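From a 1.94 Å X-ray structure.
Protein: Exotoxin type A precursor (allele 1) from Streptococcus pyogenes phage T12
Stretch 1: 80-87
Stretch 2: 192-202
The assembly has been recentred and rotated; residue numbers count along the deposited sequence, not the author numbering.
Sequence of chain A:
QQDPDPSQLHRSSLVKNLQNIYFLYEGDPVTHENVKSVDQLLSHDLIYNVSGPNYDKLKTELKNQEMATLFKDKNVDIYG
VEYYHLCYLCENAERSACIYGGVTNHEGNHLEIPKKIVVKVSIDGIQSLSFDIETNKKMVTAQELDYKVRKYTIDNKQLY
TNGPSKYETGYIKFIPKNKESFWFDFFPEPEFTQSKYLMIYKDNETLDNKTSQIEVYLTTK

Stretch 1, residues 80-87: GVEYYHLC
Stretch 2, residues 192-202: FTQSKYLMIYK

What backbone shapes meet here, and in what register? Stretch 1 has an extended course from Val 81 (phi/psi -95/109) through Glu 82 (-91/156) to Tyr 83 (-133/155), then folds into a type II beta turn from Tyr 84 to Cys 87, closed by Cys 87 N to Tyr 84 O at 3.0 Å. Its middle residues have phi/psi of -59/123 at His 85 and 67/26 at Leu 86. Stretch 2 is helical from Gln 194 to Tyr 197 and continues as a 3-10 segment from Leu 198 to Tyr 201. Thr 193 caps the start: with chi1 at 58° (p), its OG1 accepts from Lys 196 N at 3.2 Å. Leu 198 N to Gln 194 O and Tyr 201 N to Leu 198 O, both 2.9 Å, carry the helical path onward. The chains run in opposed order: the CA atoms of Val 81 and Leu 198 lie 8.0 Å apart, those of Tyr 83 and Gln 194 6.7 Å apart, and the turn reaches Thr 193.

Which apolar side chains pack together? Val 81, chi1 178° (t), points toward stretch 2 and spreads its methyls between two partners. Its CG1 lies 3.9 Å from Leu 198 CD2, and its CG2 lies 4.1 Å from Tyr 201 CE2. Leu 198, in the m,t rotamer (-71°, 173°), also places CD1 3.9 Å from Tyr 83 CD1, so one forked side chain touches both valine and tyrosine. Tyr 201 (chi1 -57°, m; chi2 -42°) meets the valine methyl obliquely through its ring. All four residues are buried, where such carbon-rich surfaces suit a buried position. Nearer the turn, Leu 86 (m,t; -51°, 179°) sets CD1 4.1 Å from the Thr 193 methyl CG2, giving that capping residue an apolar contact as well.

How does the Tyr 83 ring meet the helix? With chi1 at 68° (p) and chi2 at -84°, the ring lies beneath the first helical turn. Ser 195 CA sits 4.1 Å from the ring centroid and only 6° off its normal, a CH-pi contact over the face. The CA-to-CB bond of Ser 195 points sideways, and its chi1 is 178° (t); Ser 195 CB also lies over that face. One face of the ring thus lies against Ser 195, through its CA and CB. Tyr 83 OH comes within 3.6 Å of Ser 195 OG, a contact without a hydrogen bond; OG is satisfied elsewhere in the structure.

What polar link exists, given that no direct hydrogen bond crosses? A single water, water 1, joins the two backbones: it donates to His 85 O at 2.8 Å and accepts from Ser 195 N at 3.0 Å. It thereby serves a carbonyl in the turn and an amide in the first helical turn, where no earlier carbonyl of the helix is available. Together the stretches bury 424 Å², largely through packing.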

# COMPACT_ATOMS: atom_id res chain seq x y z
N GLY A 80 24.17 -0.56 -1.34
CA GLY A 80 23.06 -0.31 -2.26
C GLY A 80 22.44 1.08 -2.13
O GLY A 80 22.65 1.76 -1.12
N VAL A 81 21.70 1.46 -3.19
CA VAL A 81 20.99 2.75 -3.28
C VAL A 81 19.57 2.40 -2.79
O VAL A 81 18.86 1.70 -3.47
CB VAL A 81 20.98 3.21 -4.80
CG1 VAL A 81 20.18 4.56 -4.99
CG2 VAL A 81 22.44 3.30 -5.29
N GLU A 82 19.19 2.86 -1.62
CA GLU A 82 17.90 2.50 -1.10
C GLU A 82 16.73 3.42 -1.41
O GLU A 82 16.94 4.59 -1.70
CB GLU A 82 17.96 2.29 0.42
CG GLU A 82 17.97 3.50 1.25
CD GLU A 82 19.15 4.46 1.01
OE1 GLU A 82 20.12 4.23 0.26
OE2 GLU A 82 19.15 5.49 1.63
N TYR A 83 15.53 2.83 -1.36
CA TYR A 83 14.25 3.51 -1.52
C TYR A 83 13.30 3.05 -0.42
O TYR A 83 13.42 1.94 0.15
CB TYR A 83 13.56 3.25 -2.87
CG TYR A 83 13.06 1.84 -3.08
CD1 TYR A 83 13.93 0.85 -3.54
CD2 TYR A 83 11.74 1.49 -2.84
CE1 TYR A 83 13.49 -0.50 -3.76
CE2 TYR A 83 11.27 0.12 -3.09
CZ TYR A 83 12.18 -0.84 -3.54
OH TYR A 83 11.74 -2.12 -3.78
N TYR A 84 12.35 3.94 -0.14
CA TYR A 84 11.34 3.78 0.90
C TYR A 84 9.92 3.63 0.35
O TYR A 84 9.17 2.73 0.76
CB TYR A 84 11.42 5.02 1.83
CG TYR A 84 12.78 5.10 2.49
CD1 TYR A 84 13.06 4.28 3.56
CD2 TYR A 84 13.79 5.93 2.02
CE1 TYR A 84 14.25 4.25 4.14
CE2 TYR A 84 15.05 5.89 2.63
CZ TYR A 84 15.23 5.04 3.69
OH TYR A 84 16.40 4.96 4.41
N HIS A 85 9.58 4.56 -0.53
CA HIS A 85 8.25 4.56 -1.19
C HIS A 85 8.07 3.24 -1.95
O HIS A 85 8.92 2.93 -2.83
CB HIS A 85 8.17 5.69 -2.17
CG HIS A 85 6.79 5.82 -2.76
ND1 HIS A 85 6.59 5.96 -4.11
CD2 HIS A 85 5.56 5.74 -2.20
CE1 HIS A 85 5.29 5.94 -4.37
NE2 HIS A 85 4.64 5.81 -3.24
N LEU A 86 7.00 2.49 -1.62
CA LEU A 86 6.66 1.17 -2.20
C LEU A 86 7.68 0.04 -1.83
O LEU A 86 7.83 -0.96 -2.54
CB LEU A 86 6.54 1.21 -3.72
CG LEU A 86 5.62 2.33 -4.21
CD1 LEU A 86 5.54 2.36 -5.76
CD2 LEU A 86 4.19 2.09 -3.50
N CYS A 87 8.36 0.22 -0.70
CA CYS A 87 9.27 -0.80 -0.21
C CYS A 87 8.42 -1.65 0.73
O CYS A 87 7.85 -1.16 1.68
CB CYS A 87 10.40 -0.15 0.62
SG CYS A 87 11.44 -1.31 1.63
N PHE A 192 7.73 7.83 -13.57
CA PHE A 192 8.39 6.64 -13.02
C PHE A 192 8.29 6.55 -11.53
O PHE A 192 7.72 7.44 -10.87
CB PHE A 192 9.91 6.68 -13.37
CG PHE A 192 10.67 7.77 -12.64
CD1 PHE A 192 10.47 9.12 -12.95
CD2 PHE A 192 11.50 7.45 -11.49
CE1 PHE A 192 11.02 10.14 -12.19
CE2 PHE A 192 12.06 8.48 -10.70
CZ PHE A 192 11.82 9.88 -11.04
N THR A 193 8.79 5.44 -10.99
CA THR A 193 8.91 5.36 -9.53
C THR A 193 10.33 4.88 -9.31
O THR A 193 10.95 4.16 -10.16
CB THR A 193 7.96 4.28 -8.84
OG1 THR A 193 8.24 3.00 -9.39
CG2 THR A 193 6.52 4.64 -8.98
N GLN A 194 10.84 5.26 -8.15
CA GLN A 194 12.20 4.88 -7.75
C GLN A 194 12.37 3.32 -7.74
O GLN A 194 13.42 2.74 -8.18
CB GLN A 194 12.47 5.48 -6.36
CG GLN A 194 12.73 6.96 -6.35
CD GLN A 194 12.68 7.52 -4.92
OE1 GLN A 194 13.33 8.54 -4.55
NE2 GLN A 194 11.90 6.85 -4.08
N SER A 195 11.32 2.65 -7.28
CA SER A 195 11.30 1.20 -7.17
C SER A 195 11.51 0.53 -8.55
O SER A 195 12.23 -0.46 -8.64
CB SER A 195 9.96 0.74 -6.59
OG SER A 195 9.91 -0.67 -6.53
N LYS A 196 10.80 1.02 -9.56
CA LYS A 196 10.92 0.47 -10.90
C LYS A 196 12.30 0.78 -11.57
O LYS A 196 12.93 -0.12 -12.13
CB LYS A 196 9.77 0.95 -11.79
CG LYS A 196 10.12 2.31 -12.46
CD LYS A 196 9.22 2.93 -13.67
CE LYS A 196 8.94 1.91 -14.87
NZ LYS A 196 10.17 1.32 -15.67
N TYR A 197 12.78 2.01 -11.40
CA TYR A 197 14.03 2.52 -11.93
C TYR A 197 15.20 1.72 -11.36
O TYR A 197 16.13 1.36 -12.11
CB TYR A 197 14.30 3.98 -11.50
CG TYR A 197 15.62 4.50 -12.05
CD1 TYR A 197 15.79 4.69 -13.42
CD2 TYR A 197 16.74 4.62 -11.21
CE1 TYR A 197 17.02 4.94 -13.96
CE2 TYR A 197 17.97 4.87 -11.75
CZ TYR A 197 18.11 5.03 -13.13
OH TYR A 197 19.36 5.27 -13.67
N LEU A 198 15.16 1.42 -10.06
CA LEU A 198 16.31 0.77 -9.43
C LEU A 198 16.55 -0.72 -9.79
O LEU A 198 17.59 -1.32 -9.43
CB LEU A 198 16.25 1.04 -7.89
CG LEU A 198 16.57 2.53 -7.49
CD1 LEU A 198 16.33 2.76 -6.02
CD2 LEU A 198 18.09 2.82 -7.79
N MET A 199 15.62 -1.25 -10.57
CA MET A 199 15.68 -2.61 -11.03
C MET A 199 16.88 -2.71 -11.96
O MET A 199 17.23 -3.81 -12.30
CB MET A 199 14.35 -3.04 -11.67
CG MET A 199 13.22 -3.23 -10.62
SD MET A 199 11.56 -3.58 -11.34
CE MET A 199 11.72 -5.12 -11.91
N ILE A 200 17.54 -1.62 -12.36
CA ILE A 200 18.79 -1.84 -13.13
C ILE A 200 19.84 -2.60 -12.28
O ILE A 200 20.82 -3.13 -12.83
CB ILE A 200 19.42 -0.49 -13.62
CG1 ILE A 200 19.58 0.43 -12.41
CG2 ILE A 200 18.55 0.07 -14.83
CD1 ILE A 200 20.48 1.64 -12.58
N TYR A 201 19.65 -2.67 -10.97
CA TYR A 201 20.59 -3.37 -10.07
C TYR A 201 20.14 -4.75 -9.59
O TYR A 201 20.84 -5.46 -8.80
CB TYR A 201 20.81 -2.56 -8.78
CG TYR A 201 21.31 -1.22 -9.07
CD1 TYR A 201 22.30 -1.02 -10.03
CD2 TYR A 201 20.82 -0.10 -8.35
CE1 TYR A 201 22.80 0.27 -10.26
CE2 TYR A 201 21.30 1.16 -8.55
CZ TYR A 201 22.29 1.36 -9.50
OH TYR A 201 22.75 2.64 -9.66
N LYS A 202 18.95 -5.11 -10.04
CA LYS A 202 18.39 -6.37 -9.60
C LYS A 202 19.24 -7.61 -9.96
O LYS A 202 19.24 -8.59 -9.18
CB LYS A 202 16.98 -6.55 -10.20
CG LYS A 202 16.05 -7.47 -9.42
CD LYS A 202 14.62 -7.48 -10.02
CE LYS A 202 14.25 -8.85 -10.69
NZ LYS A 202 13.84 -9.93 -9.78
O HOH W 1 9.31 3.90 -5.47